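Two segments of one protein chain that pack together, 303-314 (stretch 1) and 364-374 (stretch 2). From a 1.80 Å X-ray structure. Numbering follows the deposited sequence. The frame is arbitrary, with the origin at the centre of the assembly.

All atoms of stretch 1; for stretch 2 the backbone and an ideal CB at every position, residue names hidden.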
# COMPACT_ATOMS: atom_id res chain seq x y z
N GLY A 303 0.82 -38.28 14.16
CA GLY A 303 1.30 -39.24 15.16
C GLY A 303 0.24 -40.15 15.76
O GLY A 303 0.39 -41.41 15.82
N GLU A 304 -0.84 -39.53 16.25
CA GLU A 304 -1.90 -40.22 16.92
C GLU A 304 -2.48 -41.32 16.03
O GLU A 304 -2.71 -42.41 16.51
CB GLU A 304 -3.03 -39.21 17.19
CG GLU A 304 -4.26 -39.74 17.94
CD GLU A 304 -5.36 -38.65 18.01
OE1 GLU A 304 -5.39 -37.79 17.13
OE2 GLU A 304 -6.22 -38.68 18.93
N ALA A 305 -2.74 -40.99 14.78
CA ALA A 305 -3.31 -41.87 13.81
C ALA A 305 -2.40 -43.07 13.45
O ALA A 305 -2.91 -44.12 13.08
CB ALA A 305 -3.69 -41.09 12.59
N ALA A 306 -1.09 -42.93 13.63
CA ALA A 306 -0.12 -44.02 13.38
C ALA A 306 0.38 -44.72 14.60
O ALA A 306 1.31 -45.55 14.48
CB ALA A 306 1.10 -43.48 12.60
N CYS A 307 -0.18 -44.40 15.77
CA CYS A 307 0.29 -44.92 17.03
C CYS A 307 -0.78 -45.86 17.64
O CYS A 307 -1.98 -45.60 17.54
CB CYS A 307 0.59 -43.75 17.94
SG CYS A 307 1.59 -44.08 19.32
N LYS A 308 -0.33 -46.97 18.21
CA LYS A 308 -1.17 -47.82 19.01
C LYS A 308 -1.59 -47.10 20.31
O LYS A 308 -0.86 -46.28 20.87
CB LYS A 308 -0.40 -49.10 19.38
CG LYS A 308 -0.17 -50.07 18.22
CD LYS A 308 0.46 -51.35 18.80
CE LYS A 308 1.37 -52.05 17.80
NZ LYS A 308 2.19 -53.17 18.45
N ASP A 309 -2.77 -47.44 20.81
CA ASP A 309 -3.26 -46.94 22.09
C ASP A 309 -2.24 -47.20 23.14
O ASP A 309 -1.68 -48.31 23.26
CB ASP A 309 -4.57 -47.62 22.51
CG ASP A 309 -5.66 -47.57 21.41
OD1 ASP A 309 -5.95 -46.47 20.86
OD2 ASP A 309 -6.21 -48.67 21.07
N GLY A 310 -1.93 -46.15 23.88
CA GLY A 310 -0.90 -46.20 24.88
C GLY A 310 0.52 -46.07 24.43
O GLY A 310 1.41 -46.20 25.23
N GLY A 311 0.73 -45.83 23.12
CA GLY A 311 2.03 -45.71 22.55
C GLY A 311 2.58 -44.32 22.78
O GLY A 311 1.92 -43.49 23.41
N VAL A 312 3.77 -44.08 22.23
CA VAL A 312 4.51 -42.84 22.40
C VAL A 312 4.68 -42.15 21.06
O VAL A 312 5.07 -42.77 20.07
CB VAL A 312 5.86 -43.13 23.06
CG1 VAL A 312 6.64 -41.82 23.34
CG2 VAL A 312 5.64 -43.91 24.37
N ILE A 313 4.29 -40.88 21.01
CA ILE A 313 4.51 -40.06 19.85
C ILE A 313 5.67 -39.11 20.18
O ILE A 313 5.60 -38.34 21.19
CB ILE A 313 3.24 -39.25 19.52
CG1 ILE A 313 2.09 -40.18 19.10
CG2 ILE A 313 3.51 -38.16 18.45
CD1 ILE A 313 0.62 -39.49 19.40
N ILE A 314 6.73 -39.17 19.38
CA ILE A 314 7.87 -38.19 19.40
C ILE A 314 7.69 -37.20 18.28
O ILE A 314 7.52 -37.57 17.10
CB ILE A 314 9.26 -38.85 19.23
CG1 ILE A 314 9.50 -39.91 20.29
CG2 ILE A 314 10.35 -37.78 19.25
CD1 ILE A 314 10.62 -40.96 19.97
N UNK A 364 -5.55 -32.62 24.35
CA UNK A 364 -6.04 -33.49 25.39
C UNK A 364 -6.51 -34.86 24.85
O UNK A 364 -6.22 -35.87 25.43
CB UNK A 364 -7.18 -32.79 26.13
N UNK A 365 -7.22 -34.89 23.74
CA UNK A 365 -7.66 -36.16 23.12
C UNK A 365 -6.41 -37.05 22.91
O UNK A 365 -6.40 -38.23 23.29
CB UNK A 365 -8.38 -35.91 21.80
N UNK A 366 -5.33 -36.47 22.38
CA UNK A 366 -4.09 -37.25 22.16
C UNK A 366 -3.49 -37.77 23.42
O UNK A 366 -3.27 -38.93 23.53
CB UNK A 366 -3.04 -36.40 21.44
N UNK A 367 -3.30 -36.92 24.41
CA UNK A 367 -2.62 -37.24 25.60
C UNK A 367 -3.39 -38.16 26.55
O UNK A 367 -2.82 -38.67 27.53
CB UNK A 367 -2.26 -35.94 26.31
N UNK A 368 -4.69 -38.32 26.32
CA UNK A 368 -5.46 -39.26 27.12
C UNK A 368 -5.12 -40.68 26.74
O UNK A 368 -5.13 -41.51 27.63
CB UNK A 368 -6.96 -39.01 26.96
N UNK A 369 -4.77 -40.93 25.47
CA UNK A 369 -4.47 -42.26 24.92
C UNK A 369 -2.97 -42.53 24.61
O UNK A 369 -2.63 -43.66 24.21
CB UNK A 369 -5.28 -42.45 23.64
N UNK A 370 -2.14 -41.49 24.68
CA UNK A 370 -0.74 -41.58 24.21
C UNK A 370 0.15 -40.69 25.03
O UNK A 370 -0.29 -39.63 25.49
CB UNK A 370 -0.63 -41.20 22.73
N UNK A 371 1.42 -41.06 25.13
CA UNK A 371 2.42 -40.13 25.67
C UNK A 371 3.02 -39.36 24.53
O UNK A 371 3.24 -39.95 23.48
CB UNK A 371 3.51 -40.86 26.46
N UNK A 372 3.30 -38.08 24.74
CA UNK A 372 3.95 -37.27 23.73
C UNK A 372 5.26 -36.78 24.31
O UNK A 372 5.35 -36.35 25.51
CB UNK A 372 3.06 -36.10 23.28
N UNK A 373 6.29 -36.94 23.49
CA UNK A 373 7.63 -36.44 23.80
C UNK A 373 7.95 -35.36 22.81
O UNK A 373 7.85 -35.58 21.60
CB UNK A 373 8.68 -37.55 23.76
N UNK A 374 8.30 -34.18 23.29
CA UNK A 374 8.64 -33.12 22.36
C UNK A 374 10.18 -32.84 22.36
O UNK A 374 10.77 -32.54 23.39
CB UNK A 374 7.86 -31.85 22.72

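At 364 the backbone is helical (phi/psi -58/-42) and nothing of stretch 1 lies within 5.5 Å of the ideal CB, so the visible atoms leave the choice open. The residue is Ala 364, which makes no contact.

Position 365 is more informative. Its CA-to-CB bond points sideways, yet the ideal CB lies 4.5 Å from Glu 304 OE2, a carboxylate that calls for a donor. Lysine, arginine or a shorter polar group could answer, and a long chain could reach both oxygens. Arg 365 does so: its NH2 donates to Glu 304 OE1 at 2.9 Å and its NE to Glu 304 OE2 at 2.9 Å, with N-H...O angles of 155° and 159°. OE1 sits at the guanidinium edge, near its plane, as a two-point salt bridge requires. A water also donates to Glu 304 OE2 (2.5 Å) and to the backbone O of Arg 365 (3.0 Å), tying carboxylate to helix a second time.

At 366 the ideal CB is 4.6 Å from Glu 304 OE2 and 5.2 Å from Ile 313 CD1. A polar group could use the first neighbour, an aliphatic one the second. Ile 366 places CG2 3.7 Å from Ile 313 CD1, while its CG1 packs 3.7 Å from Glu 304 CD.

Positions 367 and 368 have nothing of stretch 1 within 5.5 Å of their ideal CB atoms; geometry there restricts little. They are Leu 367 and Ile 368.

At 369 the backbone O already accepts a short hydrogen bond from Gly 310 N (2.6 Å, 147°). The ideal CB, 4.9 Å from Asp 309 OD1, would suit small or polar groups. Asn 369 leaves its ND2 4.3 Å from Asp 309 OD1, too far for a hydrogen bond.

The extended backbone at 370 (-148/152) sets the ideal CB 3.5 Å from Gly 311 O, 3.9 Å from Ile 313 CD1 and 5.0 Å from Cys 307 SG. A flat ring or a medium-sized chain would fit this mixed surround. In His 370, CD2 approaches Lys 308 O (3.4 Å) at the ring edge, and Cys 307 SG lies obliquely, 4.7 Å from the ring centroid. ND1 donates to the O of Ile 366 (3.2 Å), anchoring the ring to its own helix.

From 371 the strands run parallel, and alternate side chains take opposite faces. Position 371 shares a face with Val 312, whose CG2 lies close to the ideal CB; aliphatic or long chains suit. Lys 371 uses its CB there (4.1 Å from Val 312 CG2), and its end leads away. Its N donates to Gly 311 O (3.0 Å), and its O accepts from Ile 313 N (2.8 Å).

Position 372 pairs with Ile 313, favouring a branched aliphatic; Val 372 brings CG2 4.3 Å from Ile 313 CB.

At 373 Val 312 and Ile 314 line the same face, inviting a larger aliphatic. Ile 373 reaches Val 312 CG1 with CD1 (3.4 Å).

Position 374 points away; Met 374 makes no contact.

Stretch 2 (364-374) ARILINHKVIM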
# COMPACT_ATOMS: atom_id res chain seq x y z
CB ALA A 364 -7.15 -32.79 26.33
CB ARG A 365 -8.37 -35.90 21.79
CG ARG A 365 -8.81 -37.13 21.12
CD ARG A 365 -9.38 -36.86 19.79
NE ARG A 365 -8.32 -36.62 18.80
CZ ARG A 365 -8.40 -35.79 17.77
NH1 ARG A 365 -9.46 -35.00 17.56
NH2 ARG A 365 -7.35 -35.66 16.98
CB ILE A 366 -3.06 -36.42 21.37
CG1 ILE A 366 -3.69 -36.09 20.05
CG2 ILE A 366 -1.74 -37.22 21.09
CD1 ILE A 366 -2.87 -35.07 19.26
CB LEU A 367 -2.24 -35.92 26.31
CG LEU A 367 -1.33 -34.91 25.62
CD1 LEU A 367 -1.09 -33.65 26.52
CD2 LEU A 367 -0.01 -35.57 25.32
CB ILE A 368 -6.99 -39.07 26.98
CG1 ILE A 368 -7.41 -37.75 27.66
CG2 ILE A 368 -7.78 -40.25 27.65
CD1 ILE A 368 -8.76 -37.31 27.21
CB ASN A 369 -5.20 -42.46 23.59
CG ASN A 369 -6.65 -42.75 23.73
OD1 ASN A 369 -7.20 -42.89 24.82
ND2 ASN A 369 -7.33 -42.81 22.56
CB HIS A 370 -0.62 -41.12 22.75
CG HIS A 370 -1.55 -41.81 21.83
ND1 HIS A 370 -2.78 -41.30 21.49
CD2 HIS A 370 -1.44 -42.99 21.18
CE1 HIS A 370 -3.40 -42.15 20.68
NE2 HIS A 370 -2.58 -43.16 20.44
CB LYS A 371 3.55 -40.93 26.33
CG LYS A 371 3.07 -41.86 27.40
CD LYS A 371 2.84 -41.21 28.70
CE LYS A 371 2.06 -42.18 29.66
NZ LYS A 371 2.50 -42.05 31.10
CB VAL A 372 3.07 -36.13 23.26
CG1 VAL A 372 3.82 -35.20 22.28
CG2 VAL A 372 1.78 -36.69 22.63
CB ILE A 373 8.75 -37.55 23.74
CG1 ILE A 373 8.52 -38.58 24.82
CG2 ILE A 373 10.17 -36.92 23.89
CD1 ILE A 373 9.12 -39.89 24.57
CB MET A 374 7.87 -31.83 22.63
CG MET A 374 6.36 -31.89 22.50
SD MET A 374 5.60 -30.26 22.55
CE MET A 374 5.94 -29.69 20.96
O HOH W 1 -6.02 -40.13 20.95
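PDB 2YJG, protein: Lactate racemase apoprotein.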